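3-keto-5-aminohexanoate cleavage enzyme (Ralstonia eutropha, PDB 3C6C) probably cleaves beta-keto acids such as 3-keto-5-aminohexanoate, as a metal-dependent TIM-barrel enzyme of the BKACE family. Local coordinates at residues A[31-36]-A[66-71]; A[48-53]-A[85-90]; A[102-107]-A[133-138]; A[242-247]-A[263-268]. One frame throughout, in Å; residues are numbered along the deposited sequence.

Contact 1: residues A[31-36]-A[66-71]; sequences TGNAPF and HIHVRD. With NI (nickel (II) ion), chain B.
Arg70 reaches from residues 66-71 into the bend formed by residues 31-36, and almost every atom beyond its CB has a partner there. CG lies anti to its carbonyl carbon (chi1 -71°), and the chain then runs extended to NE. CG passes the amide nitrogen ND2 of Asn33, and CD brushes OG1 of Thr31. At NE the polar contacts begin: it donates to Thr31 OG1 at 2.9 Å, a hydroxyl also hydrogen-bonded to Pro44 O. NH2 takes the carbonyl O of the same threonine at 2.8 Å, giving a side-on grip with one bond to each oxygen. End-on, NH1 and NH2 converge on Ala34 O, which lies in the guanidinium plane, while NH1 also donates to Gly75 O. Arginine suits this place because its flat group gathers several loop carbonyls at once.

The fold is a TIM barrel, and this is its metal-binding end: the loop after strand 23-29 packs on the C-terminal end of strand 64-70, where His66 and His68 bind nickel together with Glu269. Nickel sits 2.3 Å from His68 NE2, and the other nitrogen, ND1, donates to Asn33 OD1 at 2.7 Å. Amide and imidazole planes stand 83° apart, and ND1 comes from above the carbonyl plane, with the oxygen in the ring plane. Held at ND1 and NE2, the ring has little freedom to rotate. The amide's ND2 gives a nearly straight bond (175°) to Val69 O. Gly32, whose positive phi suits glycine, lays its CA over one face of the imidazole, 3.7 Å from the centroid, a CH-pi contact.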
loop_
_atom_site.group_PDB
_atom_site.type_symbol
_atom_site.label_atom_id
_atom_site.label_comp_id
_atom_site.label_asym_id
_atom_site.label_seq_id
_atom_site.Cartn_x
_atom_site.Cartn_y
_atom_site.Cartn_z
ATOM N N THR A 31 19.890 10.353 25.608
ATOM C CA THR A 31 21.348 10.356 25.336
ATOM C C THR A 31 21.856 9.207 24.454
ATOM O O THR A 31 22.705 9.396 23.602
ATOM C CB THR A 31 22.171 10.465 26.671
ATOM O OG1 THR A 31 23.533 10.777 26.351
ATOM C CG2 THR A 31 22.096 9.185 27.545
ATOM N N GLY A 32 21.378 8.003 24.727
ATOM C CA GLY A 32 21.799 6.845 23.994
ATOM C C GLY A 32 23.234 6.463 24.274
ATOM O O GLY A 32 23.840 6.911 25.228
ATOM N N ASN A 33 23.763 5.623 23.388
ATOM C CA ASN A 33 25.150 5.139 23.533
ATOM C C ASN A 33 25.984 5.277 22.252
ATOM O O ASN A 33 27.103 4.799 22.185
ATOM C CB ASN A 33 25.192 3.708 24.065
ATOM C CG ASN A 33 25.103 3.638 25.613
ATOM O OD1 ASN A 33 24.386 2.800 26.152
ATOM N ND2 ASN A 33 25.779 4.558 26.310
ATOM N N ALA A 34 25.447 5.950 21.240
ATOM C CA ALA A 34 26.266 6.323 20.070
ATOM C C ALA A 34 27.429 7.209 20.544
ATOM O O ALA A 34 27.312 7.955 21.497
ATOM C CB ALA A 34 25.426 7.034 19.004
ATOM N N PRO A 35 28.577 7.126 19.874
ATOM C CA PRO A 35 29.744 7.933 20.276
ATOM C C PRO A 35 29.455 9.412 20.571
ATOM O O PRO A 35 28.751 10.109 19.832
ATOM C CB PRO A 35 30.682 7.781 19.072
ATOM C CG PRO A 35 30.375 6.393 18.554
ATOM C CD PRO A 35 28.857 6.302 18.677
ATOM N N PHE A 36 30.041 9.861 21.665
ATOM C CA PHE A 36 29.939 11.266 22.107
ATOM C C PHE A 36 30.636 12.150 21.076
ATOM O O PHE A 36 31.803 11.949 20.752
ATOM C CB PHE A 36 30.556 11.419 23.532
ATOM C CG PHE A 36 30.688 12.824 24.038
ATOM C CD1 PHE A 36 29.730 13.789 23.782
ATOM C CD2 PHE A 36 31.783 13.171 24.834
ATOM C CE1 PHE A 36 29.866 15.076 24.295
ATOM C CE2 PHE A 36 31.936 14.449 25.336
ATOM C CZ PHE A 36 30.980 15.414 25.076
ATOM N N HIS A 66 13.408 7.638 27.828
ATOM C CA HIS A 66 14.225 6.465 27.488
ATOM C C HIS A 66 15.684 6.764 27.812
ATOM O O HIS A 66 16.288 7.713 27.319
ATOM C CB HIS A 66 14.026 6.047 26.031
ATOM C CG HIS A 66 14.886 4.898 25.606
ATOM N ND1 HIS A 66 14.650 3.594 25.995
ATOM C CD2 HIS A 66 16.030 4.871 24.880
ATOM C CE1 HIS A 66 15.575 2.806 25.460
ATOM N NE2 HIS A 66 16.421 3.560 24.777
ATOM N N ILE A 67 16.222 5.925 28.691
ATOM C CA ILE A 67 17.487 6.160 29.381
ATOM C C ILE A 67 18.555 5.094 29.101
ATOM O O ILE A 67 18.309 3.880 29.172
ATOM C CB ILE A 67 17.218 6.191 30.918
ATOM C CG1 ILE A 67 16.362 7.399 31.293
ATOM C CG2 ILE A 67 18.525 6.123 31.735
ATOM C CD1 ILE A 67 15.630 7.180 32.634
ATOM N N HIS A 68 19.701 5.611 28.700
ATOM C CA HIS A 68 20.982 4.896 28.685
ATOM C C HIS A 68 21.876 5.606 29.682
ATOM O O HIS A 68 21.620 6.732 30.095
ATOM C CB HIS A 68 21.705 5.005 27.339
ATOM C CG HIS A 68 21.104 4.202 26.229
ATOM N ND1 HIS A 68 21.786 3.188 25.593
ATOM C CD2 HIS A 68 19.912 4.308 25.604
ATOM C CE1 HIS A 68 21.019 2.674 24.651
ATOM N NE2 HIS A 68 19.874 3.334 24.637
ATOM N N VAL A 69 22.954 4.935 30.033
ATOM C CA VAL A 69 24.035 5.551 30.813
ATOM C C VAL A 69 25.323 5.489 30.014
ATOM O O VAL A 69 25.461 4.685 29.087
ATOM C CB VAL A 69 24.232 4.884 32.222
ATOM C CG1 VAL A 69 22.995 5.157 33.073
ATOM C CG2 VAL A 69 24.561 3.395 32.118
ATOM N N ARG A 70 26.222 6.413 30.340
ATOM C CA ARG A 70 27.509 6.540 29.679
ATOM C C ARG A 70 28.632 6.494 30.705
ATOM O O ARG A 70 28.449 6.834 31.884
ATOM C CB ARG A 70 27.570 7.866 28.897
ATOM C CG ARG A 70 26.702 7.908 27.647
ATOM C CD ARG A 70 26.766 9.284 26.951
ATOM N NE ARG A 70 25.923 9.287 25.758
ATOM C CZ ARG A 70 26.330 8.966 24.534
ATOM N NH1 ARG A 70 27.594 8.590 24.314
ATOM N NH2 ARG A 70 25.472 8.992 23.523
ATOM N N ASP A 71 29.797 6.060 30.265
ATOM C CA ASP A 71 30.971 6.127 31.146
ATOM C C ASP A 71 31.209 7.584 31.509
ATOM O O ASP A 71 31.490 8.377 30.615
ATOM C CB ASP A 71 32.208 5.567 30.447
ATOM C CG ASP A 71 33.461 5.649 31.319
ATOM O OD1 ASP A 71 33.709 6.683 31.981
ATOM O OD2 ASP A 71 34.184 4.648 31.338
HETATM NI NI NI B . 18.017 3.065 23.257
HETATM O O HOH W 1 18.780 7.643 26.054
HETATM O O HOH W 2 23.404 2.377 28.666
HETATM O O HOH W 3 19.438 2.346 21.756
HETATM O O HOH W 4 17.751 1.020 23.657
HETATM O O HOH W 5 16.428 2.437 21.577
#

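Contact 2: residues A[48-53]-A[85-90]; sequences AQIADA and KEVVDR
Ala48 meets the flat end of Arg90 where helix 47-60 lies beside helix 81-92. These are successive outer helices of the TIM barrel, joined through strand 64-70, and their short segments run in roughly the same direction, with axes 8.5 Å apart at closest approach and a crossing angle of -40°. The methyl of Ala48 sits over the centre of one guanidinium face, its CB 3.7 Å from Arg90 CZ, while Ala48 CA touches the arginine's CD. A small residue lets the long side chain lie flat against the helix.

Two positions on, Ile50 turns inward. Its CG2, anti to the backbone N, reaches Val87 CG2 at 4.0 Å, the two branched side chains crossing at about a right angle. Val87 also packs on Ile67 and Val69 of the barrel strand beneath, so the apolar seam between the helices continues into the layer between helices and sheet. Beta-branched aliphatic side chains, broad close to the backbone, suit this buried side.

Ala51 points directly at the neighbouring helix. Its CB comes to 3.4 Å from Arg90 CB and also lies near Val87 O; here the methyl allows the backbones to approach until Ala51 CA and Val87 CA are 5.3 Å apart.

At the outer margin the polar groups are paired within residues 85-90. Glu86 OE2 receives both NE and NH2 of Arg90 in a side-on salt bridge that holds the guanidinium in place over Ala48, with NE on the anti lone pair. A water accepts from Ala48 N and donates to that same Glu86 OE2 at 2.8 Å.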
loop_
_atom_site.group_PDB
_atom_site.type_symbol
_atom_site.label_atom_id
_atom_site.label_comp_id
_atom_site.label_asym_id
_atom_site.label_seq_id
_atom_site.Cartn_x
_atom_site.Cartn_y
_atom_site.Cartn_z
ATOM N N ALA A 48 23.874 12.704 36.530
ATOM C CA ALA A 48 23.196 13.925 36.926
ATOM C C ALA A 48 22.703 14.644 35.662
ATOM O O ALA A 48 21.585 15.153 35.625
ATOM C CB ALA A 48 24.120 14.857 37.761
ATOM N N GLN A 49 23.543 14.673 34.637
ATOM C CA GLN A 49 23.193 15.352 33.369
ATOM C C GLN A 49 22.055 14.608 32.673
ATOM O O GLN A 49 21.138 15.199 32.064
ATOM C CB GLN A 49 24.398 15.455 32.437
ATOM C CG GLN A 49 25.425 16.476 32.904
ATOM C CD GLN A 49 26.771 16.295 32.276
ATOM O OE1 GLN A 49 27.050 15.274 31.655
ATOM N NE2 GLN A 49 27.649 17.278 32.472
ATOM N N ILE A 50 22.116 13.297 32.782
ATOM C CA ILE A 50 21.115 12.423 32.123
ATOM C C ILE A 50 19.760 12.565 32.816
ATOM O O ILE A 50 18.744 12.702 32.172
ATOM C CB ILE A 50 21.598 10.947 32.076
ATOM C CG1 ILE A 50 22.805 10.836 31.143
ATOM C CG2 ILE A 50 20.492 10.007 31.630
ATOM C CD1 ILE A 50 23.557 9.530 31.176
ATOM N N ALA A 51 19.775 12.588 34.145
ATOM C CA ALA A 51 18.565 12.842 34.931
ATOM C C ALA A 51 18.034 14.228 34.609
ATOM O O ALA A 51 16.836 14.416 34.413
ATOM C CB ALA A 51 18.813 12.681 36.478
ATOM N N ASP A 52 18.932 15.206 34.570
ATOM C CA ASP A 52 18.532 16.594 34.290
ATOM C C ASP A 52 17.802 16.649 32.938
ATOM O O ASP A 52 16.808 17.355 32.772
ATOM C CB ASP A 52 19.752 17.551 34.236
ATOM C CG ASP A 52 20.283 17.933 35.628
ATOM O OD1 ASP A 52 19.646 17.590 36.646
ATOM O OD2 ASP A 52 21.366 18.574 35.676
ATOM N N ALA A 53 18.286 15.852 31.993
ATOM C CA ALA A 53 17.741 15.823 30.619
ATOM C C ALA A 53 16.344 15.198 30.633
ATOM O O ALA A 53 15.459 15.618 29.901
ATOM C CB ALA A 53 18.686 15.058 29.658
ATOM N N LYS A 85 21.092 3.246 38.513
ATOM C CA LYS A 85 20.428 3.499 39.807
ATOM C C LYS A 85 20.503 4.973 40.190
ATOM O O LYS A 85 19.546 5.562 40.690
ATOM C CB LYS A 85 20.989 2.587 40.912
ATOM C CG LYS A 85 20.352 2.801 42.290
ATOM C CD LYS A 85 18.910 2.355 42.319
ATOM C CE LYS A 85 18.458 1.953 43.736
ATOM N NZ LYS A 85 18.584 3.027 44.753
ATOM N N GLU A 86 21.640 5.588 39.924
ATOM C CA GLU A 86 21.826 7.009 40.245
ATOM C C GLU A 86 20.872 7.854 39.394
ATOM O O GLU A 86 20.237 8.790 39.882
ATOM C CB GLU A 86 23.275 7.479 40.030
ATOM C CG GLU A 86 23.454 8.945 40.429
ATOM C CD GLU A 86 24.836 9.494 40.227
ATOM O OE1 GLU A 86 25.789 8.694 40.090
ATOM O OE2 GLU A 86 24.949 10.744 40.181
ATOM N N VAL A 87 20.748 7.488 38.120
ATOM C CA VAL A 87 19.870 8.264 37.225
ATOM C C VAL A 87 18.430 8.190 37.734
ATOM O O VAL A 87 17.760 9.204 37.882
ATOM C CB VAL A 87 19.915 7.826 35.733
ATOM C CG1 VAL A 87 18.752 8.505 34.936
ATOM C CG2 VAL A 87 21.300 8.176 35.101
ATOM N N VAL A 88 17.978 6.989 38.038
ATOM C CA VAL A 88 16.576 6.759 38.421
ATOM C C VAL A 88 16.281 7.419 39.770
ATOM O O VAL A 88 15.218 8.010 39.983
ATOM C CB VAL A 88 16.232 5.250 38.434
ATOM C CG1 VAL A 88 14.946 4.981 39.186
ATOM C CG2 VAL A 88 16.151 4.718 36.985
ATOM N N ASP A 89 17.274 7.341 40.660
ATOM C CA ASP A 89 17.155 7.962 41.988
ATOM C C ASP A 89 17.023 9.483 41.854
ATOM O O ASP A 89 16.211 10.110 42.531
ATOM C CB ASP A 89 18.317 7.596 42.915
ATOM C CG ASP A 89 18.258 6.145 43.403
ATOM O OD1 ASP A 89 17.216 5.473 43.193
ATOM O OD2 ASP A 89 19.269 5.683 44.001
ATOM N N ARG A 90 17.822 10.051 40.964
ATOM C CA ARG A 90 17.773 11.497 40.680
ATOM C C ARG A 90 16.444 11.940 40.078
ATOM O O ARG A 90 15.875 12.938 40.495
ATOM C CB ARG A 90 18.943 11.985 39.802
ATOM C CG ARG A 90 20.300 11.929 40.494
ATOM C CD ARG A 90 21.368 12.479 39.600
ATOM N NE ARG A 90 22.672 12.393 40.219
ATOM C CZ ARG A 90 23.173 13.349 41.003
ATOM N NH1 ARG A 90 22.466 14.436 41.247
ATOM N NH2 ARG A 90 24.371 13.229 41.527
HETATM O O HOH W 6 26.352 12.337 38.332
#

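Contact 3: residues A[102-107]-A[133-138]; sequences LTCGLG and VKHLED
With chi1 of 67°, His135 places its CG between its own backbone N and carbonyl carbon, and this turns the imidazole from the start of helix 134-139 toward the end of strand 99-103. Leu106 uses a similar first torsion (54°), and its side chain comes at the ring from the opposite direction. One direct hydrogen bond joins the segments: His135 NE2 donates to Thr103 O at 2.8 Å, in the carbonyl plane and only slightly tilted from the ring plane. Histidine suits the place because it carries an N-H at the end of a compact flat group that can otherwise pack among apolar neighbours.

Those neighbours crowd the rest of the ring. Leu106 CD2 lies 3.5 Å from His135 CE1, and Leu102 CD1 approaches CD2 of the same ring at 4.1 Å. Cys104 SG, oblique to the imidazole, is 3.8 Å from CE1 and also touches Leu136 CD1 at 3.7 Å. The other methyl of that leucine, CD2, lies above one face of the neighbouring His135 ring, toward its rim, and meets Leu102 CB. Phe84 of helix 81-92 also meets the imidazole, while Phe176 covers Cys104 and Leu136.

Thr103, whose carbonyl accepts this bond, packs its side chain on His66 and His68 of the nickel site. This is an outer helix packed on a TIM-barrel strand and the loop after it, at the strand end that carries the metal.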
loop_
_atom_site.group_PDB
_atom_site.type_symbol
_atom_site.label_atom_id
_atom_site.label_comp_id
_atom_site.label_asym_id
_atom_site.label_seq_id
_atom_site.Cartn_x
_atom_site.Cartn_y
_atom_site.Cartn_z
ATOM N N LEU A 102 14.039 2.118 30.671
ATOM C CA LEU A 102 15.472 1.841 30.658
ATOM C C LEU A 102 15.836 0.921 29.510
ATOM O O LEU A 102 15.153 -0.057 29.221
ATOM C CB LEU A 102 15.950 1.196 31.969
ATOM C CG LEU A 102 15.778 1.994 33.263
ATOM C CD1 LEU A 102 16.468 1.241 34.436
ATOM C CD2 LEU A 102 16.174 3.469 33.129
ATOM N N THR A 103 16.933 1.266 28.842
ATOM C CA THR A 103 17.442 0.397 27.799
ATOM C C THR A 103 17.805 -0.967 28.395
ATOM O O THR A 103 18.382 -1.080 29.483
ATOM C CB THR A 103 18.673 0.979 27.058
ATOM O OG1 THR A 103 18.991 0.113 25.955
ATOM C CG2 THR A 103 19.892 1.089 28.007
ATOM N N CYS A 104 17.445 -1.993 27.645
ATOM C CA CYS A 104 17.910 -3.341 27.931
ATOM C C CYS A 104 18.359 -4.016 26.646
ATOM O O CYS A 104 18.259 -5.235 26.506
ATOM C CB CYS A 104 16.823 -4.139 28.636
ATOM S SG CYS A 104 17.498 -5.486 29.644
ATOM N N GLY A 105 18.815 -3.177 25.717
ATOM C CA GLY A 105 19.369 -3.604 24.420
ATOM C C GLY A 105 20.804 -4.087 24.541
ATOM O O GLY A 105 21.391 -4.710 23.651
ATOM N N LEU A 106 21.334 -3.787 25.704
ATOM C CA LEU A 106 22.726 -4.129 26.109
ATOM C C LEU A 106 23.032 -5.625 26.159
ATOM O O LEU A 106 22.150 -6.452 26.348
ATOM C CB LEU A 106 23.019 -3.503 27.481
ATOM C CG LEU A 106 22.033 -3.837 28.636
ATOM C CD1 LEU A 106 22.492 -5.017 29.504
ATOM C CD2 LEU A 106 21.782 -2.579 29.488
ATOM N N GLY A 107 24.300 -5.940 25.928
ATOM C CA GLY A 107 24.832 -7.309 26.070
ATOM C C GLY A 107 24.509 -8.292 24.956
ATOM O O GLY A 107 24.404 -9.502 25.186
ATOM N N VAL A 133 19.861 -8.239 33.050
ATOM C CA VAL A 133 18.657 -7.684 33.691
ATOM C C VAL A 133 18.969 -7.110 35.073
ATOM O O VAL A 133 18.078 -6.639 35.792
ATOM C CB VAL A 133 17.476 -8.708 33.766
ATOM C CG1 VAL A 133 17.048 -9.211 32.338
ATOM C CG2 VAL A 133 17.798 -9.855 34.714
ATOM N N LYS A 134 20.245 -7.145 35.438
ATOM C CA LYS A 134 20.658 -6.709 36.796
ATOM C C LYS A 134 20.168 -5.275 37.126
ATOM O O LYS A 134 19.597 -5.003 38.175
ATOM C CB LYS A 134 22.185 -6.841 36.962
ATOM C CG LYS A 134 22.733 -6.241 38.213
ATOM C CD LYS A 134 22.019 -6.770 39.454
ATOM C CE LYS A 134 22.715 -6.299 40.764
ATOM N NZ LYS A 134 23.493 -5.013 40.618
ATOM N N HIS A 135 20.369 -4.365 36.186
ATOM C CA HIS A 135 19.962 -2.964 36.392
ATOM C C HIS A 135 18.457 -2.818 36.531
ATOM O O HIS A 135 17.959 -1.950 37.245
ATOM C CB HIS A 135 20.530 -2.034 35.315
ATOM C CG HIS A 135 19.975 -2.264 33.949
ATOM N ND1 HIS A 135 20.128 -3.455 33.265
ATOM C CD2 HIS A 135 19.274 -1.444 33.127
ATOM C CE1 HIS A 135 19.542 -3.352 32.087
ATOM N NE2 HIS A 135 19.020 -2.143 31.978
ATOM N N LEU A 136 17.737 -3.713 35.880
ATOM C CA LEU A 136 16.280 -3.665 35.910
ATOM C C LEU A 136 15.777 -4.096 37.296
ATOM O O LEU A 136 14.839 -3.536 37.839
ATOM C CB LEU A 136 15.666 -4.543 34.819
ATOM C CG LEU A 136 15.954 -4.173 33.365
ATOM C CD1 LEU A 136 15.095 -5.099 32.477
ATOM C CD2 LEU A 136 15.665 -2.685 33.132
ATOM N N GLU A 137 16.472 -5.083 37.841
ATOM C CA GLU A 137 16.173 -5.626 39.172
ATOM C C GLU A 137 16.362 -4.521 40.197
ATOM O O GLU A 137 15.581 -4.374 41.121
ATOM C CB GLU A 137 17.070 -6.809 39.481
ATOM C CG GLU A 137 16.819 -8.015 38.599
ATOM C CD GLU A 137 17.814 -9.155 38.815
ATOM O OE1 GLU A 137 18.869 -8.939 39.423
ATOM O OE2 GLU A 137 17.533 -10.264 38.340
ATOM N N ASP A 138 17.395 -3.718 39.992
ATOM C CA ASP A 138 17.784 -2.692 40.976
ATOM C C ASP A 138 16.872 -1.469 40.871
ATOM O O ASP A 138 16.543 -0.830 41.874
ATOM C CB ASP A 138 19.221 -2.183 40.753
ATOM C CG ASP A 138 20.315 -3.214 41.050
ATOM O OD1 ASP A 138 20.066 -4.295 41.666
ATOM O OD2 ASP A 138 21.469 -2.908 40.652
#

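Contact 4: residues A[242-247]-A[263-268]; sequences AAFGIG and NVRVGL
Phe244 and Arg265 lie side by side and point the same way, the guanidinium flat on the phenyl face with planes 14° apart and centres 3.9 Å from each other. Arg265 NE stands over the middle of the ring, and NH2 reaches Phe244 CZ at 3.5 Å. The stack is cation-pi in character, and CD of the arginine adds a CH-pi contact to the same face. An extended chain from CG to NE lets the arginine run the length of the ring, and the broad apolar face of phenylalanine suits a flat cation.

The two residues belong to parallel strands of the TIM barrel, 240-244 and 264-266, linked by helix 250-260. Here the strands splay: their segments diverge by 32°, and direct pairing is confined to the Ala242-Asn263 end, where Ala243 N makes a weak 3.4 Å bond to Asn263 O. The small Ala242 lets its CA close on that same oxygen. Farther along, waters fill in for direct bonds; one bridges Arg265 N and Ala243 O, and another joins Gly245 N to Arg265 O. The stacked NE of Arg265 also forms a salt bridge with Asp270, and the nearest side-chain atom of Arg265 is about 4 Å from the nickel.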
loop_
_atom_site.group_PDB
_atom_site.type_symbol
_atom_site.label_atom_id
_atom_site.label_comp_id
_atom_site.label_asym_id
_atom_site.label_seq_id
_atom_site.Cartn_x
_atom_site.Cartn_y
_atom_site.Cartn_z
ATOM N N ALA A 242 4.658 2.513 18.277
ATOM C CA ALA A 242 5.413 3.748 17.987
ATOM C C ALA A 242 6.372 3.495 16.833
ATOM O O ALA A 242 6.624 2.363 16.455
ATOM C CB ALA A 242 6.160 4.193 19.224
ATOM N N ALA A 243 6.882 4.580 16.274
ATOM C CA ALA A 243 7.891 4.518 15.231
ATOM C C ALA A 243 8.761 5.753 15.371
ATOM O O ALA A 243 8.276 6.807 15.787
ATOM C CB ALA A 243 7.230 4.461 13.837
ATOM N N PHE A 244 10.042 5.597 15.105
ATOM C CA PHE A 244 10.937 6.762 15.101
ATOM C C PHE A 244 12.028 6.657 14.052
ATOM O O PHE A 244 12.313 5.600 13.543
ATOM C CB PHE A 244 11.513 6.970 16.499
ATOM C CG PHE A 244 12.594 6.006 16.876
ATOM C CD1 PHE A 244 12.297 4.822 17.502
ATOM C CD2 PHE A 244 13.933 6.303 16.622
ATOM C CE1 PHE A 244 13.286 3.963 17.866
ATOM C CE2 PHE A 244 14.945 5.424 16.971
ATOM C CZ PHE A 244 14.622 4.254 17.609
ATOM N N GLY A 245 12.576 7.812 13.719
ATOM C CA GLY A 245 13.703 7.916 12.847
ATOM C C GLY A 245 14.893 8.644 13.456
ATOM O O GLY A 245 14.863 9.247 14.538
ATOM N N ILE A 246 15.952 8.574 12.696
ATOM C CA ILE A 246 17.269 9.071 13.088
ATOM C C ILE A 246 17.639 10.311 12.273
ATOM O O ILE A 246 17.284 10.428 11.098
ATOM C CB ILE A 246 18.331 7.958 12.836
ATOM C CG1 ILE A 246 17.954 6.651 13.559
ATOM C CG2 ILE A 246 19.722 8.427 13.235
ATOM C CD1 ILE A 246 17.834 6.802 15.051
ATOM N N GLY A 247 18.356 11.217 12.914
ATOM C CA GLY A 247 18.847 12.421 12.259
ATOM C C GLY A 247 17.752 13.236 11.598
ATOM O O GLY A 247 16.762 13.605 12.223
ATOM N N ASN A 263 2.400 6.151 18.473
ATOM C CA ASN A 263 3.081 7.033 19.404
ATOM C C ASN A 263 4.439 7.376 18.826
ATOM O O ASN A 263 4.810 6.877 17.771
ATOM C CB ASN A 263 3.158 6.358 20.752
ATOM C CG ASN A 263 1.768 6.068 21.283
ATOM O OD1 ASN A 263 0.946 6.977 21.387
ATOM N ND2 ASN A 263 1.462 4.787 21.503
ATOM N N VAL A 264 5.136 8.281 19.506
ATOM C CA VAL A 264 6.311 8.938 18.946
ATOM C C VAL A 264 7.488 9.020 19.895
ATOM O O VAL A 264 7.363 8.829 21.091
ATOM C CB VAL A 264 5.971 10.376 18.417
ATOM C CG1 VAL A 264 4.728 10.305 17.490
ATOM C CG2 VAL A 264 5.767 11.372 19.544
ATOM N N ARG A 265 8.645 9.328 19.300
ATOM C CA ARG A 265 9.903 9.427 20.022
ATOM C C ARG A 265 10.810 10.451 19.343
ATOM O O ARG A 265 10.932 10.497 18.112
ATOM C CB ARG A 265 10.561 8.040 20.122
ATOM C CG ARG A 265 12.046 8.032 20.392
ATOM C CD ARG A 265 12.559 6.683 20.781
ATOM N NE ARG A 265 13.985 6.555 20.494
ATOM C CZ ARG A 265 14.767 5.603 20.959
ATOM N NH1 ARG A 265 14.278 4.687 21.784
ATOM N NH2 ARG A 265 16.015 5.545 20.567
ATOM N N VAL A 266 11.388 11.285 20.191
ATOM C CA VAL A 266 12.478 12.170 19.831
ATOM C C VAL A 266 13.596 12.081 20.852
ATOM O O VAL A 266 13.539 11.267 21.770
ATOM C CB VAL A 266 11.988 13.647 19.631
ATOM C CG1 VAL A 266 10.926 13.718 18.493
ATOM C CG2 VAL A 266 11.463 14.305 20.921
ATOM N N GLY A 267 14.617 12.919 20.670
ATOM C CA GLY A 267 15.745 12.950 21.603
ATOM C C GLY A 267 17.124 12.890 20.997
ATOM O O GLY A 267 17.310 12.471 19.874
ATOM N N LEU A 268 18.099 13.265 21.825
ATOM C CA LEU A 268 19.502 13.326 21.414
ATOM C C LEU A 268 20.113 11.946 21.129
ATOM O O LEU A 268 21.161 11.852 20.489
ATOM C CB LEU A 268 20.341 14.088 22.451
ATOM C CG LEU A 268 20.001 15.563 22.643
ATOM C CD1 LEU A 268 20.879 16.138 23.761
ATOM C CD2 LEU A 268 20.186 16.313 21.332
HETATM O O HOH W 7 8.638 9.382 16.382
HETATM O O HOH W 8 11.268 10.081 15.254
#

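In the fold
All four contacts belong to one TIM barrel, but to different layers of it. Contacts 3 and 4 are buried, the first joining a helix to a strand end and the loop after it, the second two strands; contact 1 is partly buried at the metal end, and contact 2 is a helix pair on the outside with an exposed margin. Contact 1 is the most polar, whereas contact 2 has no direct hydrogen bond between its segments. Strands 64-70 and 99-103 are neighbours, with a probable hydrogen bond from Thr103 N to Ile67 O joining contacts 3 and 1. Ile50 CD1 of contact 2 packs on Thr31 and His68 O, and Arg265 of contact 4 packs against His66, beside the nickel.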